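Local coordinates for protein L-rhamnose mutarotase (Formosa agariphila, PDB 6HHN) that catalyses the anomeric conversion of alpha-L-rhamnose to beta-L-rhamnose as a homodimer, a step in the breakdown of the green-algal polysaccharide ulvan, at residues 24-29 against 54-59; 30-35 against 92-97; 77-82 against 86-91; 96-99 against 103-106. All blocks are in the same frame, centred on the assembly; numbering follows the deposited sequence. Where two conformers were deposited one is given.

Followed from the N terminus, the chain first closes a loop at contact 1, where the start of helix 26-34 meets the end of strand 52-57. Contact 2 leaves the same helix further along and closes a longer loop on the segment 92-97; the two loops cross, because contact 2 starts inside the loop of contact 1 and ends beyond it. Contact 3, at the start of helix 82-91, is nested inside that longer loop. Contact 4 follows in series and begins on Gln96 and Val97, with which contact 2 ends, tying the link after helix 82-91 to the approach to strand 106-114. Together they join helices and sheet around the residues of the probable rhamnose site.

Contact 1 (24-29 against 54-59); sequences GQKQAY and IFIDEE
In this dimeric alpha-beta barrel fold, the first turn of helix 26-34 packs on the end of strand 52-57, and Lys26 and Tyr29, one turn apart, reach across to Ile56, Glu58 and Ile54. The contact shows how one helix face can serve a buried apolar layer and a solvent-facing charged pair at once. Lys26 has CG anti to its N (chi1 177°) and stays extended to NZ. Lys26 CG lies 3.8 Å from Ile56 CD1, and the Glu58 side chain crosses the lysine at about a right angle, its OE2 3.4 Å from Lys26 CD. Lys26 NZ forms a loose salt bridge with Glu58 OE2 at 3.6 Å, and a water bridges the same two atoms; its stronger charged partner is Glu109 of the second subunit. A second water accepts from Lys26 N and donates to Glu58 OE1, so both carboxylate oxygens are linked to the helix start. Strand 52-57 itself pairs with an antiparallel strand of that subunit, which places the contact beside the dimer interface. Deeper in, Tyr29, a probable substrate-binding residue by similarity, stacks on His33. Its phenol tip lies across the branches of Ile54, with Tyr29 OH 3.3 Å from Ile54 CD1 and 3.7 Å from Ile54 CG2.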
loop_
_atom_site.group_PDB
_atom_site.type_symbol
_atom_site.label_atom_id
_atom_site.label_comp_id
_atom_site.label_asym_id
_atom_site.label_seq_id
_atom_site.Cartn_x
_atom_site.Cartn_y
_atom_site.Cartn_z
ATOM N N GLY A 24 -0.025 1.517 20.246
ATOM C CA GLY A 24 -0.372 2.795 20.834
ATOM C C GLY A 24 0.446 3.983 20.388
ATOM O O GLY A 24 0.290 5.068 20.962
ATOM N N GLN A 25 1.298 3.831 19.375
ATOM C CA GLN A 25 2.245 4.877 19.010
ATOM C C GLN A 25 1.883 5.586 17.711
ATOM O O GLN A 25 2.734 6.262 17.128
ATOM C CB GLN A 25 3.660 4.302 18.923
ATOM C CG GLN A 25 4.151 3.710 20.224
ATOM C CD GLN A 25 4.131 4.719 21.346
ATOM O OE1 GLN A 25 4.479 5.882 21.164
ATOM N NE2 GLN A 25 3.692 4.284 22.510
ATOM N N LYS A 26 0.629 5.472 17.256
ATOM C CA LYS A 26 0.235 6.164 16.039
ATOM C C LYS A 26 0.508 7.657 16.149
ATOM O O LYS A 26 1.025 8.272 15.211
ATOM C CB LYS A 26 -1.245 5.909 15.725
ATOM C CG LYS A 26 -1.750 6.663 14.488
ATOM C CD LYS A 26 -3.240 6.448 14.273
ATOM C CE LYS A 26 -3.791 7.397 13.227
ATOM N NZ LYS A 26 -5.287 7.367 13.232
ATOM N N GLN A 27 0.148 8.267 17.284
ATOM C CA GLN A 27 0.270 9.716 17.403
ATOM C C GLN A 27 1.727 10.145 17.288
ATOM O O GLN A 27 2.059 11.098 16.559
ATOM C CB GLN A 27 -0.320 10.194 18.729
ATOM C CG GLN A 27 -0.696 11.667 18.724
ATOM C CD GLN A 27 -1.737 11.996 17.658
ATOM O OE1 GLN A 27 -2.665 11.216 17.414
ATOM N NE2 GLN A 27 -1.575 13.144 17.007
ATOM N N ALA A 28 2.615 9.457 18.009
ATOM C CA ALA A 28 4.031 9.799 17.965
ATOM C C ALA A 28 4.587 9.612 16.560
ATOM O O ALA A 28 5.352 10.453 16.061
ATOM C CB ALA A 28 4.797 8.924 18.955
ATOM N N TYR A 29 4.201 8.517 15.900
ATOM C CA TYR A 29 4.666 8.251 14.545
ATOM C C TYR A 29 4.249 9.373 13.611
ATOM O O TYR A 29 5.061 9.899 12.832
ATOM C CB TYR A 29 4.102 6.897 14.085
ATOM C CG TYR A 29 4.631 6.467 12.740
ATOM C CD1 TYR A 29 5.816 5.774 12.635
ATOM C CD2 TYR A 29 3.950 6.773 11.573
ATOM C CE1 TYR A 29 6.322 5.414 11.415
ATOM C CE2 TYR A 29 4.447 6.408 10.357
ATOM C CZ TYR A 29 5.622 5.713 10.279
ATOM O OH TYR A 29 6.118 5.332 9.050
ATOM N N ILE A 54 2.878 6.491 3.373
ATOM C CA ILE A 54 2.758 5.434 4.374
ATOM C C ILE A 54 1.353 5.514 4.964
ATOM O O ILE A 54 0.891 6.602 5.327
ATOM C CB ILE A 54 3.828 5.549 5.474
ATOM C CG1 ILE A 54 5.225 5.536 4.862
ATOM C CG2 ILE A 54 3.643 4.387 6.484
ATOM C CD1 ILE A 54 6.339 5.878 5.838
ATOM N N PHE A 55 0.657 4.364 4.995
ATOM C CA PHE A 55 -0.697 4.226 5.506
ATOM C C PHE A 55 -0.683 3.295 6.713
ATOM O O PHE A 55 0.175 2.409 6.820
ATOM C CB PHE A 55 -1.611 3.605 4.422
ATOM C CG PHE A 55 -1.623 4.353 3.117
ATOM C CD1 PHE A 55 -0.695 4.062 2.129
ATOM C CD2 PHE A 55 -2.558 5.337 2.877
ATOM C CE1 PHE A 55 -0.705 4.730 0.923
ATOM C CE2 PHE A 55 -2.572 6.026 1.667
ATOM C CZ PHE A 55 -1.641 5.724 0.691
ATOM N N ILE A 56 -1.630 3.493 7.626
ATOM C CA ILE A 56 -1.706 2.683 8.835
ATOM C C ILE A 56 -3.008 1.891 8.887
ATOM O O ILE A 56 -4.073 2.381 8.479
ATOM C CB ILE A 56 -1.516 3.561 10.097
ATOM C CG1 ILE A 56 -1.252 2.680 11.323
ATOM C CG2 ILE A 56 -2.715 4.483 10.302
ATOM C CD1 ILE A 56 -0.906 3.487 12.564
ATOM N N ASP A 57 -2.891 0.643 9.361
ATOM C CA ASP A 57 -3.989 -0.180 9.904
ATOM C C ASP A 57 -3.724 -0.142 11.416
ATOM O O ASP A 57 -2.913 -0.919 11.959
ATOM C CB ASP A 57 -3.884 -1.590 9.396
ATOM C CG ASP A 57 -5.036 -2.463 9.814
ATOM O OD1 ASP A 57 -5.709 -2.164 10.830
ATOM O OD2 ASP A 57 -5.218 -3.492 9.124
ATOM N N GLU A 58 -4.372 0.792 12.093
ATOM C CA GLU A 58 -4.022 1.029 13.488
ATOM C C GLU A 58 -4.358 -0.182 14.347
ATOM O O GLU A 58 -3.610 -0.520 15.277
ATOM C CB GLU A 58 -4.717 2.281 14.023
ATOM C CG GLU A 58 -4.319 2.593 15.466
ATOM C CD GLU A 58 -4.896 3.894 15.962
ATOM O OE1 GLU A 58 -4.480 4.354 17.050
ATOM O OE2 GLU A 58 -5.759 4.452 15.254
ATOM N N GLU A 59 -5.470 -0.860 14.043
ATOM C CA GLU A 59 -5.891 -1.948 14.895
ATOM C C GLU A 59 -4.961 -3.149 14.812
ATOM O O GLU A 59 -5.056 -4.036 15.666
ATOM C CB GLU A 59 -7.317 -2.369 14.536
ATOM C CG GLU A 59 -8.407 -1.407 14.975
ATOM C CD GLU A 59 -8.381 -0.075 14.273
ATOM O OE1 GLU A 59 -8.979 0.876 14.826
ATOM O OE2 GLU A 59 -7.781 0.027 13.184
HETATM O O HOH W 1 -1.586 3.335 17.829
HETATM O O HOH W 2 -6.333 4.908 12.488
#

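Contact 2 (30-35 against 92-97); sequences KERHDQ and ADIMQV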
loop_
_atom_site.group_PDB
_atom_site.type_symbol
_atom_site.label_atom_id
_atom_site.label_comp_id
_atom_site.label_asym_id
_atom_site.label_seq_id
_atom_site.Cartn_x
_atom_site.Cartn_y
_atom_site.Cartn_z
ATOM N N LYS A 30 2.975 9.764 13.682
ATOM C CA LYS A 30 2.468 10.791 12.786
ATOM C C LYS A 30 3.131 12.135 13.056
ATOM O O LYS A 30 3.520 12.846 12.117
ATOM C CB LYS A 30 0.951 10.897 12.923
ATOM C CG LYS A 30 0.344 11.947 12.012
ATOM C CD LYS A 30 -1.073 11.571 11.585
ATOM C CE LYS A 30 -1.720 12.669 10.747
ATOM N NZ LYS A 30 -0.892 13.915 10.662
ATOM N N GLU A 31 3.276 12.508 14.328
ATOM C CA GLU A 31 3.889 13.794 14.649
ATOM C C GLU A 31 5.342 13.848 14.186
ATOM O O GLU A 31 5.791 14.864 13.635
ATOM C CB GLU A 31 3.796 14.052 16.152
ATOM C CG GLU A 31 2.364 14.172 16.637
ATOM C CD GLU A 31 2.253 14.216 18.147
ATOM O OE1 GLU A 31 3.297 14.107 18.825
ATOM O OE2 GLU A 31 1.115 14.358 18.650
ATOM N N ARG A 32 6.100 12.766 14.400
ATOM C CA ARG A 32 7.494 12.763 13.961
ATOM C C ARG A 32 7.588 12.844 12.442
ATOM O O ARG A 32 8.506 13.487 11.907
ATOM C CB ARG A 32 8.214 11.529 14.505
ATOM C CG ARG A 32 8.394 11.530 16.014
ATOM C CD ARG A 32 9.193 10.330 16.531
ATOM N NE ARG A 32 8.963 10.097 17.967
ATOM C CZ ARG A 32 9.520 9.114 18.680
ATOM N NH1 ARG A 32 10.368 8.269 18.110
ATOM N NH2 ARG A 32 9.225 8.972 19.971
ATOM N N HIS A 33 6.649 12.210 11.726
ATOM C CA HIS A 33 6.688 12.273 10.270
ATOM C C HIS A 33 6.220 13.618 9.738
ATOM O O HIS A 33 6.699 14.058 8.683
ATOM C CB HIS A 33 5.916 11.092 9.663
ATOM C CG HIS A 33 6.681 9.820 9.763
ATOM N ND1 HIS A 33 7.408 9.293 8.713
ATOM C CD2 HIS A 33 6.933 9.032 10.834
ATOM C CE1 HIS A 33 8.052 8.215 9.127
ATOM N NE2 HIS A 33 7.781 8.036 10.409
ATOM N N ASP A 34 5.316 14.291 10.452
ATOM C CA ASP A 34 4.964 15.660 10.098
ATOM C C ASP A 34 6.185 16.571 10.192
ATOM O O ASP A 34 6.240 17.611 9.522
ATOM C CB ASP A 34 3.872 16.194 11.034
ATOM C CG ASP A 34 2.493 15.586 10.770
ATOM O OD1 ASP A 34 2.291 14.908 9.736
ATOM O OD2 ASP A 34 1.602 15.803 11.616
ATOM N N GLN A 35 7.159 16.200 11.028
ATOM C CA GLN A 35 8.394 16.955 11.227
ATOM C C GLN A 35 9.607 16.237 10.638
ATOM O O GLN A 35 10.740 16.414 11.114
ATOM C CB GLN A 35 8.623 17.218 12.716
ATOM C CG GLN A 35 7.476 17.915 13.417
ATOM C CD GLN A 35 7.125 19.242 12.780
ATOM O OE1 GLN A 35 8.010 20.029 12.429
ATOM N NE2 GLN A 35 5.830 19.497 12.618
ATOM N N ALA A 92 13.467 4.497 16.869
ATOM C CA ALA A 92 13.570 3.090 17.240
ATOM C C ALA A 92 12.717 2.717 18.447
ATOM O O ALA A 92 12.437 1.535 18.630
ATOM C CB ALA A 92 15.031 2.745 17.524
ATOM N N ASP A 93 12.299 3.693 19.248
ATOM C CA ASP A 93 11.500 3.404 20.433
ATOM C C ASP A 93 10.055 3.082 20.105
ATOM O O ASP A 93 9.377 2.453 20.933
ATOM C CB ASP A 93 11.532 4.590 21.407
ATOM C CG ASP A 93 11.116 5.937 20.759
ATOM O OD1 ASP A 93 11.300 6.145 19.536
ATOM O OD2 ASP A 93 10.620 6.815 21.496
ATOM N N ILE A 94 9.549 3.497 18.947
ATOM C CA ILE A 94 8.135 3.303 18.627
ATOM C C ILE A 94 7.904 2.366 17.463
ATOM O O ILE A 94 6.745 2.072 17.154
ATOM C CB ILE A 94 7.401 4.641 18.419
ATOM C CG1 ILE A 94 7.923 5.350 17.180
ATOM C CG2 ILE A 94 7.562 5.500 19.690
ATOM C CD1 ILE A 94 7.228 6.683 16.935
ATOM N N MET A 95 8.952 1.902 16.788
ATOM C CA MET A 95 8.860 0.974 15.669
ATOM C C MET A 95 9.430 -0.382 16.074
ATOM O O MET A 95 10.277 -0.474 16.960
ATOM C CB MET A 95 9.696 1.479 14.468
ATOM C CG MET A 95 9.334 2.843 13.932
ATOM S SD MET A 95 7.859 2.781 12.923
ATOM C CE MET A 95 8.448 1.868 11.483
ATOM N N GLN A 96 8.959 -1.433 15.407
ATOM C CA GLN A 96 9.598 -2.734 15.476
ATOM C C GLN A 96 10.861 -2.695 14.630
ATOM O O GLN A 96 10.800 -2.476 13.415
ATOM C CB GLN A 96 8.648 -3.818 14.995
ATOM C CG GLN A 96 9.125 -5.190 15.306
ATOM C CD GLN A 96 8.117 -6.255 14.904
ATOM O OE1 GLN A 96 7.137 -6.503 15.596
ATOM N NE2 GLN A 96 8.337 -6.846 13.759
ATOM N N VAL A 97 12.013 -2.846 15.272
ATOM C CA VAL A 97 13.281 -2.619 14.614
ATOM C C VAL A 97 14.248 -3.764 14.842
ATOM O O VAL A 97 14.122 -4.543 15.783
ATOM C CB VAL A 97 13.955 -1.304 15.054
ATOM C CG1 VAL A 97 13.078 -0.116 14.783
ATOM C CG2 VAL A 97 14.337 -1.356 16.532
#
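With chi1 of -68°, Arg32 sends CG off beside its backbone N, and the chain then runs extended to NE, carrying the guanidinium toward Asp93, which comes from the opposite direction. Asp93 answers with chi1 of 54°, CG lying between its own backbone N and carbonyl carbon, and this turns the carboxylate to the guanidinium edge. The result is a textbook bidentate, end-on salt bridge: Arg32 NH1 gives a nearly straight bond to Asp93 OD1 at 2.7 Å, and Arg32 NH2 another to Asp93 OD2 at 3.0 Å. The two planes are only 16° apart. OD1 receives its bond on the syn lone pair, whereas the donor at OD2 stands somewhat out of the carboxylate plane, again on the syn side. Two bonds of this kind fix the rotation of both groups. Ile94 supplies the apolar half of the contact, its CD1 lying over one guanidinium face, 3.7 Å from Arg32 NH1 and displaced toward the rim. Beyond the pair, Arg32 makes a cation-pi contact with Phe90. Next along the helix, His33, the proton donor by similarity, meets Trp87 edge-to-face. The salt bridge thus ties the second half of helix 26-34 to the loop that leaves helix 82-91 for strand 106-114, while Ile94 also packs on Ala28 of the same helix.

Contact 3 (77-82 against 86-91); sequences DLANNE and KWWDFM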
loop_
_atom_site.group_PDB
_atom_site.type_symbol
_atom_site.label_atom_id
_atom_site.label_comp_id
_atom_site.label_asym_id
_atom_site.label_seq_id
_atom_site.Cartn_x
_atom_site.Cartn_y
_atom_site.Cartn_z
ATOM N N ASP A 77 23.021 4.220 -1.911
ATOM C CA ASP A 77 22.858 3.188 -0.890
ATOM C C ASP A 77 22.414 3.801 0.439
ATOM O O ASP A 77 23.223 3.978 1.354
ATOM C CB ASP A 77 24.166 2.426 -0.692
ATOM C CG ASP A 77 24.026 1.275 0.284
ATOM O OD1 ASP A 77 22.878 0.936 0.649
ATOM O OD2 ASP A 77 25.065 0.714 0.690
ATOM N N LEU A 78 21.115 4.097 0.541
ATOM C CA LEU A 78 20.602 4.849 1.679
ATOM C C LEU A 78 20.818 4.127 3.001
ATOM O O LEU A 78 20.919 4.776 4.045
ATOM C CB LEU A 78 19.114 5.135 1.490
ATOM C CG LEU A 78 18.757 6.226 0.487
ATOM C CD1 LEU A 78 17.250 6.389 0.433
ATOM C CD2 LEU A 78 19.421 7.532 0.857
ATOM N N ALA A 79 20.863 2.795 2.995
ATOM C CA ALA A 79 21.054 2.085 4.251
ATOM C C ALA A 79 22.388 2.413 4.903
ATOM O O ALA A 79 22.533 2.246 6.115
ATOM C CB ALA A 79 20.940 0.577 4.033
ATOM N N ASN A 80 23.359 2.894 4.132
ATOM C CA ASN A 80 24.668 3.240 4.670
ATOM C C ASN A 80 24.834 4.738 4.884
ATOM O O ASN A 80 25.935 5.193 5.199
ATOM C CB ASN A 80 25.766 2.717 3.747
ATOM C CG ASN A 80 25.952 1.220 3.865
ATOM O OD1 ASN A 80 25.915 0.666 4.964
ATOM N ND2 ASN A 80 26.144 0.556 2.734
ATOM N N ASN A 81 23.772 5.508 4.739
ATOM C CA ASN A 81 23.851 6.952 4.872
ATOM C C ASN A 81 23.684 7.359 6.329
ATOM O O ASN A 81 22.794 6.860 7.023
ATOM C CB ASN A 81 22.768 7.593 4.009
ATOM C CG ASN A 81 22.714 9.082 4.183
ATOM O OD1 ASN A 81 22.089 9.576 5.118
ATOM N ND2 ASN A 81 23.369 9.819 3.276
ATOM N N GLU A 82 24.526 8.297 6.779
ATOM C CA GLU A 82 24.555 8.679 8.191
ATOM C C GLU A 82 23.236 9.296 8.645
ATOM O O GLU A 82 22.806 9.092 9.795
ATOM C CB GLU A 82 25.722 9.648 8.421
ATOM C CG GLU A 82 25.812 10.243 9.815
ATOM C CD GLU A 82 26.984 11.212 9.982
ATOM O OE1 GLU A 82 27.552 11.271 11.096
ATOM O OE2 GLU A 82 27.338 11.910 9.001
ATOM N N LYS A 86 20.669 7.962 11.521
ATOM C CA LYS A 86 20.202 8.813 12.609
ATOM C C LYS A 86 18.684 8.815 12.708
ATOM O O LYS A 86 18.129 8.841 13.811
ATOM C CB LYS A 86 20.737 10.239 12.439
ATOM C CG LYS A 86 22.184 10.396 12.822
ATOM C CD LYS A 86 22.697 11.737 12.352
ATOM C CE LYS A 86 24.137 11.970 12.774
ATOM N NZ LYS A 86 24.234 12.160 14.242
ATOM N N TRP A 87 17.989 8.796 11.558
ATOM C CA TRP A 87 16.528 8.722 11.576
ATOM C C TRP A 87 16.060 7.398 12.188
ATOM O O TRP A 87 15.161 7.381 13.031
ATOM C CB TRP A 87 15.965 8.908 10.150
ATOM C CG TRP A 87 14.458 8.873 10.128
ATOM C CD1 TRP A 87 13.673 7.852 9.682
ATOM C CD2 TRP A 87 13.574 9.896 10.580
ATOM N NE1 TRP A 87 12.337 8.178 9.824
ATOM C CE2 TRP A 87 12.251 9.431 10.371
ATOM C CE3 TRP A 87 13.763 11.171 11.128
ATOM C CZ2 TRP A 87 11.131 10.186 10.714
ATOM C CZ3 TRP A 87 12.648 11.928 11.445
ATOM C CH2 TRP A 87 11.347 11.419 11.255
ATOM N N TRP A 88 16.679 6.298 11.797
ATOM C CA TRP A 88 16.348 5.016 12.413
ATOM C C TRP A 88 16.536 5.078 13.926
ATOM O O TRP A 88 15.674 4.614 14.695
ATOM C CB TRP A 88 17.232 3.938 11.815
ATOM C CG TRP A 88 16.938 3.602 10.397
ATOM C CD1 TRP A 88 15.834 3.948 9.669
ATOM C CD2 TRP A 88 17.779 2.853 9.521
ATOM N NE1 TRP A 88 15.929 3.431 8.396
ATOM C CE2 TRP A 88 17.120 2.759 8.285
ATOM C CE3 TRP A 88 19.020 2.235 9.675
ATOM C CZ2 TRP A 88 17.669 2.080 7.205
ATOM C CZ3 TRP A 88 19.569 1.573 8.599
ATOM C CH2 TRP A 88 18.894 1.498 7.382
ATOM N N ASP A 89 17.668 5.617 14.383
ATOM C CA ASP A 89 17.887 5.708 15.825
ATOM C C ASP A 89 16.788 6.536 16.492
ATOM O O ASP A 89 16.314 6.210 17.587
ATOM C CB ASP A 89 19.235 6.376 16.106
ATOM C CG ASP A 89 20.453 5.532 15.703
ATOM O OD1 ASP A 89 20.337 4.318 15.459
ATOM O OD2 ASP A 89 21.567 6.116 15.636
ATOM N N PHE A 90 16.408 7.660 15.875
ATOM C CA PHE A 90 15.387 8.547 16.432
ATOM C C PHE A 90 14.036 7.862 16.555
ATOM O O PHE A 90 13.287 8.139 17.503
ATOM C CB PHE A 90 15.329 9.771 15.519
ATOM C CG PHE A 90 14.288 10.784 15.855
ATOM C CD1 PHE A 90 14.347 11.527 17.006
ATOM C CD2 PHE A 90 13.275 11.063 14.942
ATOM C CE1 PHE A 90 13.398 12.492 17.291
ATOM C CE2 PHE A 90 12.336 12.032 15.205
ATOM C CZ PHE A 90 12.392 12.754 16.382
ATOM N N MET A 91 13.712 6.955 15.634
ATOM C CA MET A 91 12.415 6.309 15.570
ATOM C C MET A 91 12.358 4.978 16.318
ATOM O O MET A 91 11.281 4.371 16.382
ATOM C CB MET A 91 12.050 6.064 14.100
ATOM C CG MET A 91 11.781 7.336 13.302
ATOM S SD MET A 91 10.402 8.280 13.929
ATOM C CE MET A 91 9.114 7.055 13.786
#
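Glu82, Lys86 and Trp88 bury the largest areas here, and they show how a helix start combines routine backbone bonding with side-chain packing. Glu82 and Lys86, one turn apart, are joined by the helical bond from Lys86 N to Glu82 O, 3.0 Å long. Their side chains then run side by side in the same direction. Lys86 CG passes 3.4 Å from Glu82 O, and farther out Glu82 CG, at the base of a fully extended chain, lies 3.8 Å from Lys86 CE. The last torsion of Lys86 (chi4 -69°) bends NZ off the line of its chain and leaves it 4.7 Å from Glu82 OE1, a separation at which the opposite charges may attract weakly, without direct contact. On another side of the helix, Trp88, a probable substrate-binding residue by similarity, extends the far rim of its indole to the 3-10 turn at Ala79. Trp88 CH2 comes within 3.8 Å of Ala79 CA and 4.0 Å of Ala79 CB, an oblique approach. Just before Glu82, Asn81 is the N-cap of the helix, its OD1 accepting from Val84 N. The contact therefore folds the turn 78-80 back on helix 82-91. Leu78 and Asn81 in turn rest on Leu44 and Leu43 of helix 38-46, while Trp88 packs on Ser102, in the loop leading to strand 106-114.

Contact 4 (96-99 against 103-106); sequences QVNP and PVSI
Backbone hydrogen bonding comes first in this contact: Val104 N donates to Gln96 O over 3.0 Å, with an N-H...O angle of 155°. The same oxygen takes a weaker CA-H...O contact from Pro103 CA at 3.5 Å. A proline has no N-H to give, and the pairing amounts to a single bridge, between Val97 and Pro103. Water adds a second layer. One molecule lies within hydrogen-bonding distance of both Gln96 O and Val104 O; another donates to Pro103 O at 2.8 Å and accepts a weak bond from Asn98 ND2, whose stronger partner is Ser102 OG. Van der Waals packing is the third kind, and it centres on Val104. With chi1 174°, Val104 CG1 is turned to Gln96 NE2, 3.9 Å away, and Val104 CG2 lies 3.7 Å from Gln96 O and 3.9 Å from Asn98 OD1. Gln96 reaches there with an extended chain that crosses Val104 obliquely. Within the bridged pair, Val97 CG1 touches Pro103 CA at 4.1 Å. Gln96 is also bonded through its backbone to Lys20 of strand 13-20, and Ile106 likewise to Lys18. The arrangement is an isolated beta bridge closing a short surface loop just before the antiparallel pairing of 106-114 with 13-20, and Pro103 lies against Trp88 of the probable sugar site.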
loop_
_atom_site.group_PDB
_atom_site.type_symbol
_atom_site.label_atom_id
_atom_site.label_comp_id
_atom_site.label_asym_id
_atom_site.label_seq_id
_atom_site.Cartn_x
_atom_site.Cartn_y
_atom_site.Cartn_z
ATOM N N GLN A 96 8.959 -1.433 15.407
ATOM C CA GLN A 96 9.598 -2.734 15.476
ATOM C C GLN A 96 10.861 -2.695 14.630
ATOM O O GLN A 96 10.800 -2.476 13.415
ATOM C CB GLN A 96 8.648 -3.818 14.995
ATOM C CG GLN A 96 9.125 -5.190 15.306
ATOM C CD GLN A 96 8.117 -6.255 14.904
ATOM O OE1 GLN A 96 7.137 -6.503 15.596
ATOM N NE2 GLN A 96 8.337 -6.846 13.759
ATOM N N VAL A 97 12.013 -2.846 15.272
ATOM C CA VAL A 97 13.281 -2.619 14.614
ATOM C C VAL A 97 14.248 -3.764 14.842
ATOM O O VAL A 97 14.122 -4.543 15.783
ATOM C CB VAL A 97 13.955 -1.304 15.054
ATOM C CG1 VAL A 97 13.078 -0.116 14.783
ATOM C CG2 VAL A 97 14.337 -1.356 16.532
ATOM N N ASN A 98 15.234 -3.820 13.961
ATOM C CA ASN A 98 16.383 -4.692 14.064
ATOM C C ASN A 98 17.399 -4.143 15.053
ATOM O O ASN A 98 17.283 -3.012 15.523
ATOM C CB ASN A 98 17.029 -4.785 12.688
ATOM C CG ASN A 98 16.143 -5.455 11.694
ATOM O OD1 ASN A 98 15.687 -6.568 11.931
ATOM N ND2 ASN A 98 15.842 -4.771 10.592
ATOM N N PRO A 99 18.395 -4.960 15.409
ATOM C CA PRO A 99 19.466 -4.474 16.293
ATOM C C PRO A 99 20.134 -3.182 15.853
ATOM O O PRO A 99 20.542 -2.395 16.722
ATOM C CB PRO A 99 20.436 -5.668 16.328
ATOM C CG PRO A 99 19.507 -6.878 16.194
ATOM C CD PRO A 99 18.494 -6.410 15.146
ATOM N N PRO A 103 14.001 -0.366 10.612
ATOM C CA PRO A 103 12.703 -1.015 10.811
ATOM C C PRO A 103 12.653 -2.365 10.130
ATOM O O PRO A 103 13.196 -2.563 9.041
ATOM C CB PRO A 103 11.704 -0.047 10.164
ATOM C CG PRO A 103 12.483 0.853 9.328
ATOM C CD PRO A 103 13.883 0.918 9.882
ATOM N N VAL A 104 12.030 -3.329 10.816
ATOM C CA VAL A 104 11.633 -4.561 10.152
ATOM C C VAL A 104 10.754 -4.203 8.969
ATOM O O VAL A 104 9.872 -3.343 9.066
ATOM C CB VAL A 104 10.903 -5.469 11.157
ATOM C CG1 VAL A 104 10.343 -6.683 10.458
ATOM C CG2 VAL A 104 11.861 -5.881 12.283
ATOM N N SER A 105 10.997 -4.859 7.841
ATOM C CA SER A 105 10.309 -4.512 6.602
ATOM C C SER A 105 10.074 -5.770 5.790
ATOM O O SER A 105 11.020 -6.523 5.549
ATOM C CB SER A 105 11.196 -3.550 5.804
ATOM O OG SER A 105 10.523 -3.011 4.698
ATOM N N ILE A 106 8.836 -5.996 5.383
ATOM C CA ILE A 106 8.426 -7.162 4.596
ATOM C C ILE A 106 8.043 -6.671 3.208
ATOM O O ILE A 106 7.107 -5.873 3.078
ATOM C CB ILE A 106 7.231 -7.872 5.263
ATOM C CG1 ILE A 106 7.559 -8.295 6.693
ATOM C CG2 ILE A 106 6.763 -9.049 4.404
ATOM C CD1 ILE A 106 8.380 -9.520 6.783
HETATM O O HOH W 3 8.831 -2.100 11.286
HETATM O O HOH W 4 14.859 -4.395 7.628
#